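Local structure of coenzyme A transferase (Yersinia pestis, 3QLI) at residues D318-P323 with L364-G369. The protein probably transfers coenzyme A between carboxylic acids, as a member of the acetyl-CoA hydrolase/transferase family. Residues are numbered along the deposited sequence; the frame is centred on the assembly and turned at random.
Sequences DYVNDP and LDFVRG
N321 and D365 join the turn between two short helices, 317-320 and 323-326, to the flank of helix 363-372 in the C-terminal Rossmann-like half of this CoA transferase. The polar part of the contact is one hydrogen bond, from N321 ND2 to D365 OD2, 3.0 Å long and nearly straight at 165°. The donor's amide plane contains the acceptor, whereas the carboxylate stands at 85° to that plane and offers the lone pair of OD2 directed away from OD1. An asparagine suits this buried place because its amide nitrogen has two hydrogens: ND2 also bonds E264, the glutamate seen covalently linked to CoA. D365 is therefore in a position to act as a second-shell residue, consistent with holding the amide turned to E264, and its OD1 has a weak hydrogen bond to H129. With CG beside its own backbone nitrogen (chi1 -59°), the carboxylate of D365 reaches the turn, and D365 CB lies 3.3 Å from N321 O.

The aromatic part lies alongside. F366 points its far edge at the helix end: CE2 comes 3.7 Å from N321 OD1, which sits near the ring plane, with ring and amide perpendicular. Edge hydrogens carry slight positive charge, so a phenylalanine can meet a carbonyl oxygen there. V320 adds apolar contact, CG1 to CZ, and its carbonyl oxygen, hydrogen-bonded to H262, also nears the ring.

Close packing of P323 on helix 363-372 completes the contact. P323 starts helix 323-326, where a proline lacking N-H costs no helical bond, and D322 caps that helix through OD1 to H324 N. P323 also packs on R368 of the second subunit. G369 has no side chain, which allows P323 CA and G369 CA to approach to 4.1 Å, while P323 CB lies beside R368 CB and P323 CG rests 3.9 Å from D365 O.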
ATOM      1  N   ASP A 318      -9.465   5.756 -10.517  1.00 11.11           N
ATOM      2  CA  ASP A 318      -9.868   4.885  -9.415  1.00 15.05           C
ATOM      3  C   ASP A 318     -10.234   3.481  -9.907  1.00 14.56           C
ATOM      4  O   ASP A 318     -10.371   2.557  -9.110  1.00 16.07           O
ATOM      5  CB  ASP A 318     -10.999   5.505  -8.576  1.00 14.59           C
ATOM      6  CG  ASP A 318     -12.216   5.904  -9.412  1.00 20.00           C
ATOM      7  OD1 ASP A 318     -12.070   6.487 -10.511  1.00 15.65           O
ATOM      8  OD2 ASP A 318     -13.340   5.643  -8.949  1.00 26.17           O
ATOM      9  N   TYR A 319     -10.377   3.323 -11.222  1.00 12.05           N
ATOM     10  CA  TYR A 319     -10.485   1.984 -11.828  1.00 13.12           C
ATOM     11  C   TYR A 319      -9.110   1.489 -12.250  1.00 14.16           C
ATOM     12  O   TYR A 319      -8.652   0.408 -11.852  1.00 14.09           O
ATOM     13  CB  TYR A 319     -11.408   2.029 -13.050  1.00 15.75           C
ATOM     14  CG  TYR A 319     -11.493   0.742 -13.870  1.00 15.80           C
ATOM     15  CD1 TYR A 319     -12.419  -0.246 -13.554  1.00 18.26           C
ATOM     16  CD2 TYR A 319     -10.663   0.527 -14.970  1.00 15.17           C
ATOM     17  CE1 TYR A 319     -12.510  -1.409 -14.294  1.00 17.96           C
ATOM     18  CE2 TYR A 319     -10.749  -0.639 -15.714  1.00 16.93           C
ATOM     19  CZ  TYR A 319     -11.679  -1.604 -15.369  1.00 17.29           C
ATOM     20  OH  TYR A 319     -11.783  -2.769 -16.111  1.00 19.46           O
ATOM     21  N   VAL A 320      -8.447   2.287 -13.074  1.00 12.48           N
ATOM     22  CA  VAL A 320      -7.215   1.845 -13.706  1.00 11.49           C
ATOM     23  C   VAL A 320      -6.146   1.490 -12.684  1.00 15.55           C
ATOM     24  O   VAL A 320      -5.436   0.486 -12.845  1.00 13.11           O
ATOM     25  CB  VAL A 320      -6.663   2.924 -14.655  1.00 13.42           C
ATOM     26  CG1 VAL A 320      -5.264   2.547 -15.133  1.00 11.29           C
ATOM     27  CG2 VAL A 320      -7.630   3.140 -15.833  1.00 10.27           C
ATOM     28  N   ASN A 321      -6.022   2.318 -11.649  1.00 13.54           N
ATOM     29  CA  ASN A 321      -4.975   2.134 -10.646  1.00 14.30           C
ATOM     30  C   ASN A 321      -5.448   1.372  -9.403  1.00 15.81           C
ATOM     31  O   ASN A 321      -4.754   1.362  -8.396  1.00 15.44           O
ATOM     32  CB  ASN A 321      -4.373   3.489 -10.212  1.00 12.39           C
ATOM     33  CG  ASN A 321      -3.383   4.035 -11.222  1.00 15.96           C
ATOM     34  OD1 ASN A 321      -3.684   4.110 -12.412  1.00 14.78           O
ATOM     35  ND2 ASN A 321      -2.171   4.378 -10.759  1.00 16.22           N
ATOM     36  N   ASP A 322      -6.617   0.740  -9.464  1.00 14.74           N
ATOM     37  CA  ASP A 322      -7.060  -0.122  -8.365  1.00 15.78           C
ATOM     38  C   ASP A 322      -6.307  -1.451  -8.474  1.00 16.46           C
ATOM     39  O   ASP A 322      -6.455  -2.171  -9.461  1.00 14.63           O
ATOM     40  CB  ASP A 322      -8.570  -0.368  -8.462  1.00 16.08           C
ATOM     41  CG  ASP A 322      -9.109  -1.217  -7.313  1.00 21.88           C
ATOM     42  OD1 ASP A 322      -8.312  -1.907  -6.630  1.00 17.61           O
ATOM     43  OD2 ASP A 322     -10.340  -1.196  -7.106  1.00 18.98           O
ATOM     44  N   PRO A 323      -5.488  -1.786  -7.468  1.00 17.71           N
ATOM     45  CA  PRO A 323      -4.730  -3.038  -7.609  1.00 16.01           C
ATOM     46  C   PRO A 323      -5.630  -4.252  -7.816  1.00 17.45           C
ATOM     47  O   PRO A 323      -5.215  -5.197  -8.491  1.00 15.38           O
ATOM     48  CB  PRO A 323      -3.981  -3.157  -6.273  1.00 15.65           C
ATOM     49  CG  PRO A 323      -3.878  -1.735  -5.770  1.00 22.14           C
ATOM     50  CD  PRO A 323      -5.140  -1.048  -6.237  1.00 16.96           C
ATOM     51  N   LEU A 364       3.290   2.426  -6.991  1.00 14.67           N
ATOM     52  CA  LEU A 364       3.027   1.348  -6.049  1.00 13.51           C
ATOM     53  C   LEU A 364       1.726   0.604  -6.357  1.00 12.27           C
ATOM     54  O   LEU A 364       1.617  -0.585  -6.080  1.00 13.00           O
ATOM     55  CB  LEU A 364       3.041   1.862  -4.604  1.00 14.71           C
ATOM     56  CG  LEU A 364       2.926   0.804  -3.504  1.00 15.49           C
ATOM     57  CD1 LEU A 364       4.029  -0.272  -3.619  1.00 17.37           C
ATOM     58  CD2 LEU A 364       2.992   1.483  -2.154  1.00 16.30           C
ATOM     59  N   ASP A 365       0.728   1.299  -6.901  1.00 13.72           N
ATOM     60  CA  ASP A 365      -0.511   0.635  -7.311  1.00 13.89           C
ATOM     61  C   ASP A 365      -0.206  -0.528  -8.254  1.00 14.78           C
ATOM     62  O   ASP A 365      -0.783  -1.602  -8.142  1.00 12.20           O
ATOM     63  CB  ASP A 365      -1.444   1.599  -8.046  1.00 14.31           C
ATOM     64  CG  ASP A 365      -1.830   2.795  -7.197  1.00 18.91           C
ATOM     65  OD1 ASP A 365      -1.917   2.639  -5.966  1.00 15.96           O
ATOM     66  OD2 ASP A 365      -2.026   3.883  -7.770  1.00 16.19           O
ATOM     67  N   PHE A 366       0.697  -0.289  -9.197  1.00 13.63           N
ATOM     68  CA  PHE A 366       1.011  -1.298 -10.200  1.00 12.97           C
ATOM     69  C   PHE A 366       2.017  -2.334  -9.689  1.00 14.53           C
ATOM     70  O   PHE A 366       1.989  -3.486 -10.111  1.00 13.07           O
ATOM     71  CB  PHE A 366       1.458  -0.628 -11.506  1.00 11.04           C
ATOM     72  CG  PHE A 366       0.293  -0.267 -12.396  1.00 11.33           C
ATOM     73  CD1 PHE A 366      -0.239  -1.212 -13.260  1.00 12.84           C
ATOM     74  CD2 PHE A 366      -0.323   0.977 -12.300  1.00 12.36           C
ATOM     75  CE1 PHE A 366      -1.339  -0.919 -14.043  1.00 10.56           C
ATOM     76  CE2 PHE A 366      -1.432   1.283 -13.096  1.00 11.82           C
ATOM     77  CZ  PHE A 366      -1.932   0.335 -13.966  1.00 12.72           C
ATOM     78  N   VAL A 367       2.897  -1.928  -8.780  1.00 14.41           N
ATOM     79  CA  VAL A 367       3.766  -2.895  -8.101  1.00 11.48           C
ATOM     80  C   VAL A 367       2.888  -3.936  -7.394  1.00 13.88           C
ATOM     81  O   VAL A 367       3.105  -5.149  -7.512  1.00 14.14           O
ATOM     82  CB  VAL A 367       4.704  -2.186  -7.073  1.00 13.73           C
ATOM     83  CG1 VAL A 367       5.405  -3.204  -6.167  1.00 13.09           C
ATOM     84  CG2 VAL A 367       5.726  -1.308  -7.789  1.00 14.78           C
ATOM     85  N   ARG A 368       1.883  -3.458  -6.666  1.00 12.27           N
ATOM     86  CA  ARG A 368       0.954  -4.338  -5.955  1.00 13.46           C
ATOM     87  C   ARG A 368       0.070  -5.140  -6.903  1.00 13.36           C
ATOM     88  O   ARG A 368      -0.124  -6.341  -6.730  1.00 14.38           O
ATOM     89  CB  ARG A 368       0.057  -3.506  -5.035  1.00 12.85           C
ATOM     90  CG  ARG A 368       0.773  -2.825  -3.876  1.00 16.12           C
ATOM     91  CD  ARG A 368      -0.165  -1.761  -3.248  1.00 17.49           C
ATOM     92  NE  ARG A 368       0.228  -1.352  -1.901  1.00 24.68           N
ATOM     93  CZ  ARG A 368      -0.210  -0.242  -1.299  1.00 27.04           C
ATOM     94  NH1 ARG A 368      -1.034   0.576  -1.944  1.00 27.43           N
ATOM     95  NH2 ARG A 368       0.177   0.063  -0.056  1.00 21.91           N
ATOM     96  N   GLY A 369      -0.508  -4.464  -7.889  1.00 14.11           N
ATOM     97  CA  GLY A 369      -1.424  -5.109  -8.809  1.00 13.80           C
ATOM     98  C   GLY A 369      -0.750  -6.165  -9.671  1.00 15.44           C
ATOM     99  O   GLY A 369      -1.305  -7.249  -9.875  1.00 14.89           O
TER